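Local structure of MGS-M5 (Unidentified, 4Q3N) at residues A97-I100 and K101-K105; N106-S109 and S110-G114; Y155-S158 and Q159-I163; E210-Y213 and L214-D218; V239-T242 and A243-N247. The protein probably interconverts L-lactate and pyruvate with the help of a nicotinamide cofactor. All coordinates share one frame; numbering follows the deposited sequence.

The five contacts illustrate how one kind of spacing, three to five residues along a helix or round its end, is used differently according to place. Contacts 1 and 2 share helix 89-109 of the NAD-binding domain: the first joins a charged flank to an apolar one, the second closes the helix with serine bonds and a phenylalanine. Contacts 3 and 4 lie on two packed helices of the C-terminal domain, linked by the E156-K215 salt bridge; at their partly exposed faces tyrosine rings meet glutamine and arginine chains. Contact 5 is the buried one, and apolar packing dominates it, with its arginine and threonine turned to partners beyond the two segments.

Contact 1: A97-I100 and K101-K105; sequences AEII and KTVVK
K101 and E98 run side by side along one flank of their helix, pointing the same way. The lysine is fully extended, its CG set anti to the backbone N (chi1 174°), whereas the glutamate folds at chi2 (-67°) and so brings its carboxylate alongside the lysine methylenes, OE2 of E98 lying 4.0 Å from CD of K101. The charged ends stop short of a salt bridge, with OE2 of E98 4.4 Å from NZ of K101. A water bridges them instead, donating to OE1 of E98 and accepting from NZ of K101 at 2.9 Å. I100 works on a different side of the helix. Its CG2 branch meets CG2 of V104 at 4.2 Å, one side chain slanting over the other a turn apart, while the backbone N of V104 bonds to O of I100 at 2.8 Å. The carbonyl O of E98 is gripped twice, by N and by OG1 of T102 (3.1 Å from OG1 to that O), and the two donors come from opposite faces of its plane. Charged residues on one flank and apolar ones on another make this an amphipathic helix of a Rossmann beta-alpha-beta unit. Between strands 74-77 and 115-118 in the chain, helix 89-109 lays I100, V103 and V104 on I77, while I100 also meets L126 and A130 of helix 123-134, and K105 forms a salt bridge with E133 of that same helix.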
loop_
_atom_site.group_PDB
_atom_site.type_symbol
_atom_site.label_atom_id
_atom_site.label_comp_id
_atom_site.label_asym_id
_atom_site.label_seq_id
_atom_site.Cartn_x
_atom_site.Cartn_y
_atom_site.Cartn_z
ATOM N N ALA A 97 -6.242 3.916 -37.746
ATOM C CA ALA A 97 -6.816 5.246 -37.585
ATOM C C ALA A 97 -8.356 5.235 -37.643
ATOM O O ALA A 97 -9.006 5.968 -36.906
ATOM C CB ALA A 97 -6.270 6.155 -38.632
ATOM N N GLU A 98 -8.945 4.415 -38.526
ATOM C CA GLU A 98 -10.402 4.365 -38.622
ATOM C C GLU A 98 -11.014 3.711 -37.386
ATOM O O GLU A 98 -12.094 4.110 -36.929
ATOM C CB GLU A 98 -10.859 3.629 -39.903
ATOM C CG GLU A 98 -10.842 4.537 -41.103
ATOM C CD GLU A 98 -11.873 5.645 -41.012
ATOM O OE1 GLU A 98 -12.967 5.384 -40.473
ATOM O OE2 GLU A 98 -11.588 6.777 -41.473
ATOM N N ILE A 99 -10.308 2.741 -36.814
ATOM C CA ILE A 99 -10.799 2.140 -35.585
ATOM C C ILE A 99 -10.821 3.184 -34.450
ATOM O O ILE A 99 -11.822 3.329 -33.754
ATOM C CB ILE A 99 -9.958 0.920 -35.203
ATOM C CG1 ILE A 99 -10.312 -0.240 -36.157
ATOM C CG2 ILE A 99 -10.209 0.510 -33.732
ATOM C CD1 ILE A 99 -9.352 -1.369 -35.991
ATOM N N ILE A 100 -9.717 3.904 -34.282
ATOM C CA ILE A 100 -9.612 4.937 -33.246
ATOM C C ILE A 100 -10.697 5.993 -33.454
ATOM O O ILE A 100 -11.378 6.394 -32.519
ATOM C CB ILE A 100 -8.209 5.578 -33.271
ATOM C CG1 ILE A 100 -7.159 4.514 -32.930
ATOM C CG2 ILE A 100 -8.103 6.740 -32.338
ATOM C CD1 ILE A 100 -7.280 3.944 -31.499
ATOM N N LYS A 101 -10.863 6.435 -34.695
ATOM C CA LYS A 101 -11.884 7.413 -34.998
ATOM C C LYS A 101 -13.234 6.913 -34.527
ATOM O O LYS A 101 -13.952 7.604 -33.859
ATOM C CB LYS A 101 -11.930 7.692 -36.506
ATOM C CG LYS A 101 -13.064 8.601 -36.914
ATOM C CD LYS A 101 -12.999 8.941 -38.405
ATOM C CE LYS A 101 -14.159 9.821 -38.802
ATOM N NZ LYS A 101 -14.025 10.183 -40.258
ATOM N N THR A 102 -13.598 5.701 -34.916
ATOM C CA THR A 102 -14.885 5.142 -34.503
ATOM C C THR A 102 -15.023 5.024 -32.981
ATOM O O THR A 102 -16.047 5.359 -32.444
ATOM C CB THR A 102 -15.080 3.784 -35.141
ATOM O OG1 THR A 102 -15.134 3.988 -36.553
ATOM C CG2 THR A 102 -16.382 3.115 -34.680
ATOM N N VAL A 103 -13.994 4.536 -32.299
ATOM C CA VAL A 103 -14.036 4.456 -30.843
ATOM C C VAL A 103 -14.268 5.838 -30.237
ATOM O O VAL A 103 -15.108 6.033 -29.369
ATOM C CB VAL A 103 -12.739 3.869 -30.285
ATOM C CG1 VAL A 103 -12.671 4.086 -28.731
ATOM C CG2 VAL A 103 -12.673 2.393 -30.630
ATOM N N VAL A 104 -13.507 6.807 -30.706
ATOM C CA VAL A 104 -13.564 8.119 -30.131
ATOM C C VAL A 104 -14.915 8.796 -30.370
ATOM O O VAL A 104 -15.478 9.383 -29.438
ATOM C CB VAL A 104 -12.386 8.926 -30.663
ATOM C CG1 VAL A 104 -12.613 10.412 -30.454
ATOM C CG2 VAL A 104 -11.122 8.415 -29.948
ATOM N N LYS A 105 -15.482 8.639 -31.575
ATOM C CA LYS A 105 -16.825 9.170 -31.835
ATOM C C LYS A 105 -17.856 8.544 -30.902
ATOM O O LYS A 105 -18.731 9.225 -30.387
ATOM C CB LYS A 105 -17.259 8.913 -33.291
ATOM C CG LYS A 105 -16.415 9.653 -34.343
ATOM C CD LYS A 105 -16.020 11.096 -33.963
ATOM C CE LYS A 105 -15.742 11.929 -35.216
ATOM N NZ LYS A 105 -15.078 13.231 -34.960
HETATM O O HOH W 1 -14.479 7.708 -41.607
#

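Contact 2: N106-S109 and S110-G114; sequences NIMS and SGFNG
F112 turns the edge of its ring to M108 and takes the CG2 branch of I107 obliquely, while the backbone N of G114 lies over the centre of one face. SD of M108 is almost in the ring plane, 5.3 Å from the F112 centroid and 83° off the normal, an edge-on Met-aromatic contact in which SD of M108 comes 3.9 Å from CD2 of F112. Bends at chi2 and chi3 carry the sulfur there from a CB that starts out away from the turn. I107 and F112 run side by side, and their approach is tighter: CG2 of I107 is 3.5 Å from CD2 of F112. S110 organises the backbone that delivers this ring. Its OG donates to O of I107 at 2.7 Å, in the carbonyl plane, and the S110 N reaches the same oxygen from well above that plane. The same OG accepts from N of F112 at 3.1 Å, an ST turn, so one hydroxyl ties the last helical turn to the chain leaving it. G111 then adopts a positive phi (99°), at which a CB would press on the preceding carbonyl. A water donates to both M108 O and F112 O, at 2.8 Å from the latter, bridging the two carbonyls across the turn. Together these bonds close helix 89-109 and direct the chain toward strand 115-118, with I107 and F112 both set on V75 of strand 74-77 and M108 lying on L136.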
loop_
_atom_site.group_PDB
_atom_site.type_symbol
_atom_site.label_atom_id
_atom_site.label_comp_id
_atom_site.label_asym_id
_atom_site.label_seq_id
_atom_site.Cartn_x
_atom_site.Cartn_y
_atom_site.Cartn_z
ATOM N N ASN A 106 -17.777 7.229 -30.721
ATOM C CA ASN A 106 -18.685 6.536 -29.807
ATOM C C ASN A 106 -18.495 7.021 -28.357
ATOM O O ASN A 106 -19.486 7.187 -27.603
ATOM C CB ASN A 106 -18.466 5.017 -29.900
ATOM C CG ASN A 106 -19.089 4.435 -31.191
ATOM O OD1 ASN A 106 -20.094 4.932 -31.621
ATOM N ND2 ASN A 106 -18.479 3.437 -31.797
ATOM N N ILE A 107 -17.242 7.239 -27.951
ATOM C CA ILE A 107 -16.994 7.770 -26.594
ATOM C C ILE A 107 -17.622 9.155 -26.452
ATOM O O ILE A 107 -18.325 9.436 -25.469
ATOM C CB ILE A 107 -15.490 7.876 -26.275
ATOM C CG1 ILE A 107 -14.825 6.489 -26.195
ATOM C CG2 ILE A 107 -15.263 8.646 -24.908
ATOM C CD1 ILE A 107 -13.318 6.594 -26.226
ATOM N N MET A 108 -17.398 10.024 -27.452
ATOM C CA MET A 108 -17.886 11.398 -27.330
ATOM C C MET A 108 -19.404 11.461 -27.359
ATOM O O MET A 108 -19.972 12.338 -26.713
ATOM C CB MET A 108 -17.296 12.311 -28.415
ATOM C CG MET A 108 -15.753 12.340 -28.400
ATOM S SD MET A 108 -15.022 12.691 -26.755
ATOM C CE MET A 108 -15.653 14.355 -26.542
ATOM N N SER A 109 -20.060 10.540 -28.078
ATOM C CA SER A 109 -21.526 10.466 -28.149
ATOM C C SER A 109 -22.149 10.288 -26.767
ATOM O O SER A 109 -23.304 10.639 -26.547
ATOM C CB SER A 109 -21.985 9.302 -29.062
ATOM O OG SER A 109 -21.769 8.023 -28.456
ATOM N N SER A 110 -21.388 9.700 -25.838
ATOM C CA SER A 110 -21.957 9.410 -24.536
ATOM C C SER A 110 -22.150 10.677 -23.684
ATOM O O SER A 110 -22.841 10.635 -22.677
ATOM C CB SER A 110 -21.060 8.433 -23.765
ATOM O OG SER A 110 -19.882 9.083 -23.342
ATOM N N GLY A 111 -21.481 11.771 -24.055
ATOM C CA GLY A 111 -21.439 12.951 -23.202
ATOM C C GLY A 111 -20.152 13.048 -22.395
ATOM O O GLY A 111 -19.965 13.987 -21.620
ATOM N N PHE A 112 -19.276 12.057 -22.562
ATOM C CA PHE A 112 -17.975 12.010 -21.903
ATOM C C PHE A 112 -17.250 13.345 -21.982
ATOM O O PHE A 112 -17.246 13.982 -23.031
ATOM C CB PHE A 112 -17.113 10.944 -22.584
ATOM C CG PHE A 112 -15.666 10.958 -22.174
ATOM C CD1 PHE A 112 -15.266 10.398 -20.990
ATOM C CD2 PHE A 112 -14.701 11.498 -23.010
ATOM C CE1 PHE A 112 -13.913 10.361 -20.630
ATOM C CE2 PHE A 112 -13.354 11.478 -22.652
ATOM C CZ PHE A 112 -12.964 10.899 -21.472
ATOM N N ASN A 113 -16.585 13.739 -20.915
ATOM C CA ASN A 113 -15.808 14.957 -20.974
ATOM C C ASN A 113 -14.611 14.822 -20.078
ATOM O O ASN A 113 -14.252 15.772 -19.389
ATOM C CB ASN A 113 -16.649 16.199 -20.564
ATOM C CG ASN A 113 -15.971 17.523 -20.961
ATOM O OD1 ASN A 113 -15.050 17.540 -21.786
ATOM N ND2 ASN A 113 -16.422 18.631 -20.377
ATOM N N GLY A 114 -13.995 13.634 -20.085
ATOM C CA GLY A 114 -12.846 13.393 -19.236
ATOM C C GLY A 114 -11.587 13.413 -20.090
ATOM O O GLY A 114 -11.501 14.110 -21.107
HETATM O O HOH W 2 -19.144 14.295 -25.058
#

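Contact 3: Y155-S158 and Q159-I163; sequences YEIS and QYIHI
The last turns of helix 147-161, in the alpha/beta C-terminal domain of the lactate/malate dehydrogenase fold, carry Y155, S158 and Q159 on one side and I157 with I161 on another. Q159 lies across one face of the Y155 ring: its CG sits 4.0 Å from the ring centroid, a CH-pi contact, and ring and amide planes are only 9° apart. A bend at chi2 (-48°) folds the glutamine back over the tyrosine and lets its NE2 donate to OG of S158 at 3.1 Å, with the hydroxyl oxygen in the amide plane. That hydroxyl in turn donates to O of Y155, 2.7 Å away, which also accepts from N of Q159 on the same face of its plane. The chain of bonds holds the amide nearly parallel to the ring, offset from its centre, with CG over the face. I157 and I161 point the same way, CG2 of I157 being 4.1 Å from CD1 of I161, and I161 packs on M201 and I204, which belong to the sodium site. H162 leaves the helix with a positive phi. At the outer ends of Y155 and Q159 a water donates to OE1 of Q159, 3.1 Å away, and lies 2.5 Å from OH of Y155.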
loop_
_atom_site.group_PDB
_atom_site.type_symbol
_atom_site.label_atom_id
_atom_site.label_comp_id
_atom_site.label_asym_id
_atom_site.label_seq_id
_atom_site.Cartn_x
_atom_site.Cartn_y
_atom_site.Cartn_z
ATOM N N TYR A 155 15.474 0.457 -15.820
ATOM C CA TYR A 155 15.833 -0.919 -15.475
ATOM C C TYR A 155 17.226 -1.288 -15.967
ATOM O O TYR A 155 18.038 -1.849 -15.215
ATOM C CB TYR A 155 14.800 -1.942 -16.049
ATOM C CG TYR A 155 15.292 -3.382 -15.914
ATOM C CD1 TYR A 155 15.297 -4.051 -14.668
ATOM C CD2 TYR A 155 15.800 -4.068 -17.017
ATOM C CE1 TYR A 155 15.790 -5.380 -14.563
ATOM C CE2 TYR A 155 16.259 -5.380 -16.918
ATOM C CZ TYR A 155 16.263 -6.022 -15.710
ATOM O OH TYR A 155 16.743 -7.303 -15.671
ATOM N N GLU A 156 17.543 -0.978 -17.227
ATOM C CA GLU A 156 18.831 -1.437 -17.776
ATOM C C GLU A 156 20.006 -0.764 -17.049
ATOM O O GLU A 156 20.983 -1.403 -16.699
ATOM C CB GLU A 156 18.941 -1.147 -19.283
ATOM C CG GLU A 156 17.926 -1.951 -20.172
ATOM C CD GLU A 156 18.161 -3.463 -20.145
ATOM O OE1 GLU A 156 19.261 -3.877 -19.719
ATOM O OE2 GLU A 156 17.236 -4.225 -20.563
ATOM N N ILE A 157 19.909 0.545 -16.891
ATOM C CA ILE A 157 20.939 1.298 -16.160
ATOM C C ILE A 157 21.105 0.726 -14.745
ATOM O O ILE A 157 22.242 0.553 -14.291
ATOM C CB ILE A 157 20.583 2.785 -16.106
ATOM C CG1 ILE A 157 20.672 3.422 -17.516
ATOM C CG2 ILE A 157 21.473 3.546 -15.148
ATOM C CD1 ILE A 157 19.946 4.817 -17.525
ATOM N N SER A 158 20.004 0.340 -14.098
ATOM C CA SER A 158 20.073 -0.095 -12.702
ATOM C C SER A 158 20.850 -1.383 -12.578
ATOM O O SER A 158 21.503 -1.633 -11.556
ATOM C CB SER A 158 18.676 -0.268 -12.090
ATOM O OG SER A 158 18.091 -1.453 -12.584
ATOM N N GLN A 159 20.787 -2.218 -13.613
ATOM C CA GLN A 159 21.529 -3.450 -13.617
ATOM C C GLN A 159 23.048 -3.236 -13.721
ATOM O O GLN A 159 23.810 -4.116 -13.312
ATOM C CB GLN A 159 21.038 -4.390 -14.773
ATOM C CG GLN A 159 19.594 -4.823 -14.613
ATOM C CD GLN A 159 19.261 -5.338 -13.223
ATOM O OE1 GLN A 159 19.501 -6.498 -12.930
ATOM N NE2 GLN A 159 18.673 -4.475 -12.363
ATOM N N TYR A 160 23.499 -2.139 -14.323
ATOM C CA TYR A 160 24.948 -1.842 -14.320
ATOM C C TYR A 160 25.415 -1.312 -12.940
ATOM O O TYR A 160 26.423 -1.749 -12.388
ATOM C CB TYR A 160 25.318 -0.775 -15.384
ATOM C CG TYR A 160 25.379 -1.391 -16.763
ATOM C CD1 TYR A 160 24.217 -1.597 -17.481
ATOM C CD2 TYR A 160 26.603 -1.791 -17.323
ATOM C CE1 TYR A 160 24.248 -2.205 -18.747
ATOM C CE2 TYR A 160 26.633 -2.431 -18.582
ATOM C CZ TYR A 160 25.447 -2.602 -19.280
ATOM O OH TYR A 160 25.428 -3.183 -20.537
ATOM N N ILE A 161 24.685 -0.351 -12.405
ATOM C CA ILE A 161 25.216 0.381 -11.240
ATOM C C ILE A 161 24.638 -0.079 -9.910
ATOM O O ILE A 161 25.049 0.422 -8.851
ATOM C CB ILE A 161 24.975 1.892 -11.396
ATOM C CG1 ILE A 161 23.479 2.192 -11.555
ATOM C CG2 ILE A 161 25.697 2.409 -12.669
ATOM C CD1 ILE A 161 23.143 3.692 -11.456
ATOM N N HIS A 162 23.729 -1.046 -9.959
ATOM C CA HIS A 162 23.154 -1.660 -8.747
ATOM C C HIS A 162 22.568 -0.574 -7.814
ATOM O O HIS A 162 22.862 -0.553 -6.606
ATOM C CB HIS A 162 24.218 -2.479 -8.015
ATOM C CG HIS A 162 24.900 -3.464 -8.917
ATOM N ND1 HIS A 162 26.258 -3.439 -9.165
ATOM C CD2 HIS A 162 24.390 -4.454 -9.693
ATOM C CE1 HIS A 162 26.560 -4.407 -10.022
ATOM N NE2 HIS A 162 25.445 -5.033 -10.358
ATOM N N ILE A 163 21.760 0.294 -8.406
ATOM C CA ILE A 163 20.982 1.344 -7.682
ATOM C C ILE A 163 19.487 1.100 -8.010
ATOM O O ILE A 163 19.159 0.758 -9.156
ATOM C CB ILE A 163 21.394 2.782 -8.154
ATOM C CG1 ILE A 163 22.875 3.058 -7.865
ATOM C CG2 ILE A 163 20.422 3.921 -7.552
ATOM C CD1 ILE A 163 23.205 3.051 -6.380
HETATM O O HOH W 3 17.209 -8.478 -13.466
#

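Contact 4: E210-Y213 and L214-D218; sequences EHIY and LKVRD
Y213 and R217, four residues apart, point the same way, and the arginine is laid over the tyrosine. Its CG stands over one face of the ring, 3.7 Å from the Y213 centroid, in a CH-pi contact. Y213 holds its ring anti to the backbone N (chi1 158°), which leans it along the helix toward the following turn. R217 then bends at chi2 (-92°) and chi3, both away from the staggered positions, folding the chain beyond CG back toward the phenol OH. NH1 thereby donates to OH of Y213 at 3.0 Å, with the oxygen close to the guanidinium plane, and ring and guanidinium stand 65° apart, so this is no flat stack. With an alanine here in place of Y213, which has neither ring nor hydroxyl, CG of R217 would probably lose its support and NH1 its acceptor, leaving the guanidinium freer to turn. L214 adds a crossing contact, its CD2 lying 3.8 Å from CD2 of Y213. On another flank H211 and K215 lie side by side, CE1 of the imidazole 3.4 Å from CG of the lysine. All four torsions of K215 turn the same way, and the resulting coil brings NZ to E156 of helix 147-161. I212 sets its CG2 4.4 Å from CG2 of V216 and packs against L153 and I157 of the same neighbouring helix. Helix 206-227 is thus amphipathic in the plain sense: I212 rests on helix 147-161, H211 and K215 border that interface, and Y213 and R217 pair on another flank.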
loop_
_atom_site.group_PDB
_atom_site.type_symbol
_atom_site.label_atom_id
_atom_site.label_comp_id
_atom_site.label_asym_id
_atom_site.label_seq_id
_atom_site.Cartn_x
_atom_site.Cartn_y
_atom_site.Cartn_z
ATOM N N GLU A 210 25.628 3.055 -25.400
ATOM C CA GLU A 210 25.130 2.703 -26.726
ATOM C C GLU A 210 24.499 1.327 -26.650
ATOM O O GLU A 210 23.423 1.107 -27.219
ATOM C CB GLU A 210 26.258 2.761 -27.775
ATOM C CG GLU A 210 25.827 2.521 -29.254
ATOM C CD GLU A 210 24.847 3.566 -29.807
ATOM O OE1 GLU A 210 24.688 4.665 -29.218
ATOM O OE2 GLU A 210 24.221 3.278 -30.849
ATOM N N HIS A 211 25.107 0.422 -25.884
ATOM C CA HIS A 211 24.524 -0.907 -25.719
ATOM C C HIS A 211 23.139 -0.834 -25.100
ATOM O O HIS A 211 22.206 -1.500 -25.534
ATOM C CB HIS A 211 25.386 -1.785 -24.842
ATOM C CG HIS A 211 24.780 -3.128 -24.621
ATOM N ND1 HIS A 211 24.192 -3.498 -23.436
ATOM C CD2 HIS A 211 24.627 -4.177 -25.453
ATOM C CE1 HIS A 211 23.725 -4.727 -23.538
ATOM N NE2 HIS A 211 23.967 -5.159 -24.760
ATOM N N ILE A 212 23.023 -0.018 -24.056
ATOM C CA ILE A 212 21.744 0.154 -23.366
ATOM C C ILE A 212 20.672 0.714 -24.308
ATOM O O ILE A 212 19.525 0.245 -24.295
ATOM C CB ILE A 212 21.915 1.088 -22.092
ATOM C CG1 ILE A 212 22.708 0.313 -21.031
ATOM C CG2 ILE A 212 20.546 1.537 -21.585
ATOM C CD1 ILE A 212 23.247 1.186 -19.775
ATOM N N TYR A 213 21.043 1.697 -25.130
ATOM C CA TYR A 213 20.096 2.214 -26.121
ATOM C C TYR A 213 19.609 1.076 -27.034
ATOM O O TYR A 213 18.406 0.918 -27.265
ATOM C CB TYR A 213 20.729 3.366 -26.935
ATOM C CG TYR A 213 20.078 3.617 -28.303
ATOM C CD1 TYR A 213 18.833 4.259 -28.444
ATOM C CD2 TYR A 213 20.718 3.200 -29.441
ATOM C CE1 TYR A 213 18.271 4.454 -29.764
ATOM C CE2 TYR A 213 20.187 3.378 -30.697
ATOM C CZ TYR A 213 18.974 3.997 -30.864
ATOM O OH TYR A 213 18.509 4.114 -32.171
ATOM N N LEU A 214 20.541 0.263 -27.528
ATOM C CA LEU A 214 20.171 -0.867 -28.394
ATOM C C LEU A 214 19.235 -1.829 -27.681
ATOM O O LEU A 214 18.227 -2.271 -28.253
ATOM C CB LEU A 214 21.423 -1.598 -28.867
ATOM C CG LEU A 214 22.384 -0.761 -29.735
ATOM C CD1 LEU A 214 23.615 -1.531 -30.260
ATOM C CD2 LEU A 214 21.624 -0.149 -30.899
ATOM N N LYS A 215 19.532 -2.120 -26.411
ATOM C CA LYS A 215 18.664 -3.011 -25.617
ATOM C C LYS A 215 17.264 -2.445 -25.510
ATOM O O LYS A 215 16.256 -3.154 -25.594
ATOM C CB LYS A 215 19.222 -3.194 -24.174
ATOM C CG LYS A 215 20.413 -4.122 -24.052
ATOM C CD LYS A 215 19.991 -5.570 -24.358
ATOM C CE LYS A 215 18.971 -6.093 -23.317
ATOM N NZ LYS A 215 19.456 -6.160 -21.893
ATOM N N VAL A 216 17.194 -1.151 -25.256
ATOM C CA VAL A 216 15.881 -0.518 -25.158
ATOM C C VAL A 216 15.136 -0.573 -26.495
ATOM O O VAL A 216 13.943 -0.911 -26.548
ATOM C CB VAL A 216 16.014 0.948 -24.672
ATOM C CG1 VAL A 216 14.682 1.715 -24.821
ATOM C CG2 VAL A 216 16.495 0.976 -23.230
ATOM N N ARG A 217 15.846 -0.258 -27.585
ATOM C CA ARG A 217 15.298 -0.355 -28.936
ATOM C C ARG A 217 14.716 -1.736 -29.295
ATOM O O ARG A 217 13.673 -1.834 -29.940
ATOM C CB ARG A 217 16.389 -0.045 -29.983
ATOM C CG ARG A 217 16.750 1.409 -30.186
ATOM C CD ARG A 217 15.946 2.088 -31.309
ATOM N NE ARG A 217 15.584 1.217 -32.419
ATOM C CZ ARG A 217 16.256 1.123 -33.567
ATOM N NH1 ARG A 217 17.360 1.828 -33.769
ATOM N NH2 ARG A 217 15.824 0.293 -34.514
ATOM N N ASP A 218 15.405 -2.790 -28.860
ATOM C CA ASP A 218 15.106 -4.175 -29.255
ATOM C C ASP A 218 14.202 -4.885 -28.256
ATOM O O ASP A 218 13.805 -6.019 -28.504
ATOM C CB ASP A 218 16.397 -4.964 -29.365
ATOM C CG ASP A 218 16.275 -6.196 -30.247
ATOM O OD1 ASP A 218 15.587 -6.168 -31.320
ATOM O OD2 ASP A 218 16.946 -7.188 -29.898
#

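Contact 5: V239-T242 and A243-N247; sequences VRIT and AAIFN
T242 and F246 sit side by side on the last turns of helix 232-246, a helix of the C-terminal domain that here meets the parallel Rossmann sheet. Both side chains point the same way, and the methyl of the threonine touches the ring, CG2 of T242 lying 3.6 Å from CD1 of F246. With CG2 anti to the backbone N (OG1 chi1 -58°), T242 offers its methyl to the phenylalanine and turns its hydroxyl to O of L238 and OH of Y18. The ring also turns its edge to a backbone carbonyl, CD1 of F246 being 3.3 Å from O of T242, which lies near the ring plane. T242 and F246 together rest on V6 and L74, in strands 5-9 and 74-77. An alanine here instead of F246 would probably leave a gap beside the T242 methyl, against V6 and L74, and CG2 without its aromatic neighbour. On another side R240 bends back at chi2 (64°) over the small residues of the next turn: its NH1 is 3.9 Å from CB of A243, and N of A244 lies by the guanidinium edge at 3.6 Å from NH1. The small alanine side chains are consistent with the arginine lying so close to the backbone, and its charge is met by E249. I241 and I245 complete the packing through CG2 of I241 and CD1 of I245, 4.2 Å apart. Beneath the methyl and the ring the backbone bond is almost straight: N of F246 donates to O of T242 at 2.9 Å with an angle of 177° at the hydrogen.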
loop_
_atom_site.group_PDB
_atom_site.type_symbol
_atom_site.label_atom_id
_atom_site.label_comp_id
_atom_site.label_asym_id
_atom_site.label_seq_id
_atom_site.Cartn_x
_atom_site.Cartn_y
_atom_site.Cartn_z
ATOM N N VAL A 239 -0.882 2.204 -15.543
ATOM C CA VAL A 239 -1.293 2.433 -14.148
ATOM C C VAL A 239 -0.649 3.699 -13.607
ATOM O O VAL A 239 -1.304 4.551 -12.957
ATOM C CB VAL A 239 -0.933 1.238 -13.251
ATOM C CG1 VAL A 239 -1.206 1.642 -11.745
ATOM C CG2 VAL A 239 -1.785 0.053 -13.690
ATOM N N ARG A 240 0.637 3.861 -13.893
ATOM C CA ARG A 240 1.354 5.000 -13.322
ATOM C C ARG A 240 0.831 6.298 -13.864
ATOM O O ARG A 240 0.719 7.294 -13.124
ATOM C CB ARG A 240 2.850 4.909 -13.611
ATOM C CG ARG A 240 3.687 5.915 -12.783
ATOM C CD ARG A 240 3.555 5.573 -11.223
ATOM N NE ARG A 240 4.059 6.638 -10.356
ATOM C CZ ARG A 240 3.425 7.775 -10.067
ATOM N NH1 ARG A 240 2.261 8.080 -10.640
ATOM N NH2 ARG A 240 3.987 8.641 -9.224
ATOM N N ILE A 241 0.521 6.313 -15.162
ATOM C CA ILE A 241 -0.069 7.516 -15.777
ATOM C C ILE A 241 -1.422 7.802 -15.132
ATOM O O ILE A 241 -1.724 8.929 -14.746
ATOM C CB ILE A 241 -0.223 7.358 -17.302
ATOM C CG1 ILE A 241 1.186 7.301 -17.958
ATOM C CG2 ILE A 241 -1.052 8.498 -17.878
ATOM C CD1 ILE A 241 1.203 6.648 -19.412
ATOM N N THR A 242 -2.214 6.752 -14.968
ATOM C CA THR A 242 -3.536 6.877 -14.347
ATOM C C THR A 242 -3.429 7.448 -12.917
ATOM O O THR A 242 -4.231 8.296 -12.489
ATOM C CB THR A 242 -4.234 5.499 -14.327
ATOM O OG1 THR A 242 -4.328 5.023 -15.699
ATOM C CG2 THR A 242 -5.641 5.616 -13.718
ATOM N N ALA A 243 -2.467 6.944 -12.168
ATOM C CA ALA A 243 -2.316 7.356 -10.750
ATOM C C ALA A 243 -1.898 8.806 -10.660
ATOM O O ALA A 243 -2.378 9.552 -9.806
ATOM C CB ALA A 243 -1.281 6.450 -10.042
ATOM N N ALA A 244 -1.048 9.241 -11.602
ATOM C CA ALA A 244 -0.638 10.665 -11.602
ATOM C C ALA A 244 -1.842 11.570 -11.784
ATOM O O ALA A 244 -1.938 12.661 -11.178
ATOM C CB ALA A 244 0.379 10.931 -12.701
ATOM N N ILE A 245 -2.771 11.140 -12.643
ATOM C CA ILE A 245 -3.997 11.926 -12.877
ATOM C C ILE A 245 -4.996 11.825 -11.702
ATOM O O ILE A 245 -5.419 12.832 -11.143
ATOM C CB ILE A 245 -4.706 11.469 -14.189
ATOM C CG1 ILE A 245 -3.785 11.747 -15.380
ATOM C CG2 ILE A 245 -6.125 12.168 -14.279
ATOM C CD1 ILE A 245 -4.227 10.985 -16.697
ATOM N N PHE A 246 -5.367 10.618 -11.286
ATOM C CA PHE A 246 -6.390 10.533 -10.234
ATOM C C PHE A 246 -5.869 11.006 -8.855
ATOM O O PHE A 246 -6.635 11.460 -8.021
ATOM C CB PHE A 246 -6.946 9.111 -10.129
ATOM C CG PHE A 246 -7.937 8.821 -11.233
ATOM C CD1 PHE A 246 -7.494 8.406 -12.477
ATOM C CD2 PHE A 246 -9.278 9.093 -11.055
ATOM C CE1 PHE A 246 -8.437 8.188 -13.557
ATOM C CE2 PHE A 246 -10.227 8.878 -12.102
ATOM C CZ PHE A 246 -9.798 8.442 -13.347
ATOM N N ASN A 247 -4.576 10.882 -8.623
ATOM C CA ASN A 247 -4.003 11.398 -7.343
ATOM C C ASN A 247 -3.541 12.848 -7.473
ATOM O O ASN A 247 -2.962 13.418 -6.532
ATOM C CB ASN A 247 -2.843 10.510 -6.879
ATOM C CG ASN A 247 -3.327 9.127 -6.473
ATOM O OD1 ASN A 247 -4.294 8.998 -5.741
ATOM N ND2 ASN A 247 -2.692 8.129 -6.959
#